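Local coordinates for protein separin (Saccharomyces cerevisiae, PDB 5U1T) that cleaves the cohesin subunit MCD1/SCC1 at the onset of anaphase as a caspase-like cysteine protease, and is held inactive by securin for most of the cell cycle, at residues A[1466-1471]-A[1475-1480]. Residues are numbered along the deposited sequence; the frame is centred on the assembly and turned at random.
Sequences FVYIGH and EQYVRS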
loop_
_atom_site.group_PDB
_atom_site.type_symbol
_atom_site.label_atom_id
_atom_site.label_comp_id
_atom_site.label_asym_id
_atom_site.label_seq_id
_atom_site.Cartn_x
_atom_site.Cartn_y
_atom_site.Cartn_z
ATOM N N PHE A 1466 -48.663 15.199 2.616
ATOM C CA PHE A 1466 -48.031 14.427 3.670
ATOM C C PHE A 1466 -47.895 15.253 4.944
ATOM O O PHE A 1466 -47.268 16.308 4.927
ATOM C CB PHE A 1466 -46.659 13.941 3.225
ATOM C CG PHE A 1466 -45.911 13.229 4.297
ATOM C CD1 PHE A 1466 -46.164 11.898 4.561
ATOM C CD2 PHE A 1466 -44.968 13.888 5.058
ATOM C CE1 PHE A 1466 -45.483 11.239 5.559
ATOM C CE2 PHE A 1466 -44.285 13.234 6.060
ATOM C CZ PHE A 1466 -44.536 11.910 6.307
ATOM N N VAL A 1467 -48.481 14.799 6.050
ATOM C CA VAL A 1467 -48.296 15.520 7.309
ATOM C C VAL A 1467 -47.781 14.581 8.402
ATOM O O VAL A 1467 -48.206 13.435 8.500
ATOM C CB VAL A 1467 -49.595 16.246 7.757
ATOM C CG1 VAL A 1467 -50.634 16.204 6.659
ATOM C CG2 VAL A 1467 -50.138 15.699 9.067
ATOM N N TYR A 1468 -46.829 15.078 9.194
ATOM C CA TYR A 1468 -46.091 14.266 10.160
ATOM C C TYR A 1468 -45.905 14.997 11.481
ATOM O O TYR A 1468 -45.328 16.066 11.508
ATOM C CB TYR A 1468 -44.726 13.883 9.582
ATOM C CG TYR A 1468 -43.744 13.250 10.563
ATOM C CD1 TYR A 1468 -42.883 14.034 11.332
ATOM C CD2 TYR A 1468 -43.654 11.876 10.694
ATOM C CE1 TYR A 1468 -41.977 13.458 12.215
ATOM C CE2 TYR A 1468 -42.748 11.293 11.572
ATOM C CZ TYR A 1468 -41.911 12.087 12.327
ATOM O OH TYR A 1468 -41.015 11.500 13.195
ATOM N N ILE A 1469 -46.370 14.404 12.575
ATOM C CA ILE A 1469 -46.176 14.975 13.907
ATOM C C ILE A 1469 -45.381 14.031 14.832
ATOM O O ILE A 1469 -45.830 12.945 15.173
ATOM C CB ILE A 1469 -47.535 15.317 14.567
ATOM C CG1 ILE A 1469 -48.415 16.118 13.606
ATOM C CG2 ILE A 1469 -47.330 16.063 15.874
ATOM C CD1 ILE A 1469 -49.643 16.680 14.237
ATOM N N GLY A 1470 -44.199 14.463 15.241
ATOM C CA GLY A 1470 -43.336 13.664 16.090
ATOM C C GLY A 1470 -41.952 14.249 15.926
ATOM O O GLY A 1470 -41.821 15.274 15.259
ATOM N N HIS A 1471 -40.922 13.632 16.499
ATOM C CA HIS A 1471 -39.595 14.232 16.432
ATOM C C HIS A 1471 -39.044 14.278 15.023
ATOM O O HIS A 1471 -39.180 13.320 14.265
ATOM C CB HIS A 1471 -38.603 13.502 17.317
ATOM C CG HIS A 1471 -37.225 14.083 17.271
ATOM N ND1 HIS A 1471 -36.271 13.674 16.359
ATOM C CD2 HIS A 1471 -36.637 15.047 18.023
ATOM C CE1 HIS A 1471 -35.156 14.354 16.556
ATOM N NE2 HIS A 1471 -35.350 15.190 17.561
ATOM N N GLU A 1475 -36.486 10.744 10.070
ATOM C CA GLU A 1475 -35.199 10.132 9.748
ATOM C C GLU A 1475 -35.053 8.765 10.409
ATOM O O GLU A 1475 -34.408 7.856 9.874
ATOM C CB GLU A 1475 -34.052 11.039 10.193
ATOM C CG GLU A 1475 -34.271 12.505 9.911
ATOM C CD GLU A 1475 -35.117 13.190 10.975
ATOM O OE1 GLU A 1475 -35.326 12.605 12.065
ATOM O OE2 GLU A 1475 -35.578 14.317 10.720
ATOM N N GLN A 1476 -35.652 8.636 11.584
ATOM C CA GLN A 1476 -35.557 7.423 12.370
ATOM C C GLN A 1476 -36.395 6.277 11.763
ATOM O O GLN A 1476 -36.303 5.135 12.209
ATOM C CB GLN A 1476 -35.981 7.710 13.819
ATOM C CG GLN A 1476 -37.424 8.211 13.980
ATOM C CD GLN A 1476 -37.568 9.727 13.897
ATOM O OE1 GLN A 1476 -37.169 10.352 12.917
ATOM N NE2 GLN A 1476 -38.145 10.319 14.931
ATOM N N TYR A 1477 -37.186 6.583 10.734
ATOM C CA TYR A 1477 -38.026 5.580 10.075
ATOM C C TYR A 1477 -37.737 5.448 8.577
ATOM O O TYR A 1477 -38.301 4.585 7.919
ATOM C CB TYR A 1477 -39.519 5.902 10.269
ATOM C CG TYR A 1477 -39.888 6.281 11.683
ATOM C CD1 TYR A 1477 -39.565 5.455 12.757
ATOM C CD2 TYR A 1477 -40.524 7.480 11.948
ATOM C CE1 TYR A 1477 -39.891 5.806 14.051
ATOM C CE2 TYR A 1477 -40.849 7.841 13.233
ATOM C CZ TYR A 1477 -40.536 7.004 14.279
ATOM O OH TYR A 1477 -40.863 7.376 15.561
ATOM N N VAL A 1478 -36.882 6.299 8.028
ATOM C CA VAL A 1478 -36.546 6.206 6.610
ATOM C C VAL A 1478 -35.252 6.941 6.326
ATOM O O VAL A 1478 -35.046 8.059 6.792
ATOM C CB VAL A 1478 -37.659 6.767 5.722
ATOM C CG1 VAL A 1478 -37.996 8.194 6.112
ATOM C CG2 VAL A 1478 -37.285 6.664 4.255
ATOM N N ARG A 1479 -34.373 6.295 5.573
ATOM C CA ARG A 1479 -33.028 6.805 5.362
ATOM C C ARG A 1479 -33.013 7.994 4.422
ATOM O O ARG A 1479 -33.860 8.098 3.531
ATOM C CB ARG A 1479 -32.136 5.702 4.808
ATOM C CG ARG A 1479 -31.933 4.546 5.765
ATOM C CD ARG A 1479 -31.281 3.396 5.061
ATOM N NE ARG A 1479 -32.230 2.638 4.251
ATOM C CZ ARG A 1479 -31.867 1.795 3.291
ATOM N NH1 ARG A 1479 -32.777 1.125 2.592
ATOM N NH2 ARG A 1479 -30.577 1.636 3.027
ATOM N N SER A 1480 -32.042 8.879 4.632
ATOM C CA SER A 1480 -31.829 10.049 3.784
ATOM C C SER A 1480 -31.766 9.627 2.311
ATOM O O SER A 1480 -32.301 10.298 1.432
ATOM C CB SER A 1480 -30.535 10.784 4.195
ATOM O OG SER A 1480 -30.462 11.057 5.597
#
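Gln1476 brings its amide up to Tyr1468 and His1471: NE2 lies 3.2 Å from His1471 O and 3.6 Å from Tyr1468 OH, neither approach being a hydrogen bond. The amide plane is turned 73° from the tyrosine ring. NE2 is modelled as covalently linked to a polar side chain on a chain of another protein, a link best treated as doubtful. Tyr1477 crosses Tyr1468 at about a right angle, its CE2 3.7 Å from Tyr1468 OH, near the plane of the Tyr1468 ring. Gln1476 CG sits over the centre of the Tyr1477 ring. Replacing Gln1476 by an alanine would probably leave that ring face less covered and Tyr1468 OH without its amide neighbour. With CG anti to the backbone N (chi1 169°), Tyr1468 reaches His1471 O, donating from OH at 2.8 Å with a C=O...OH angle of 145°, tilted from the carbonyl plane. Glu1475 OE2 is anchored by Gly1473 N and Thr1513 OG1, while Pro1418 packs on both tyrosines. The His1471 side chain lies about 4 Å from that of Cys1497, the active-site residue by similarity. A histidine just after a central parallel strand, close to such a cysteine, is consistent with the catalytic dyad of clan CD caspase-like proteases.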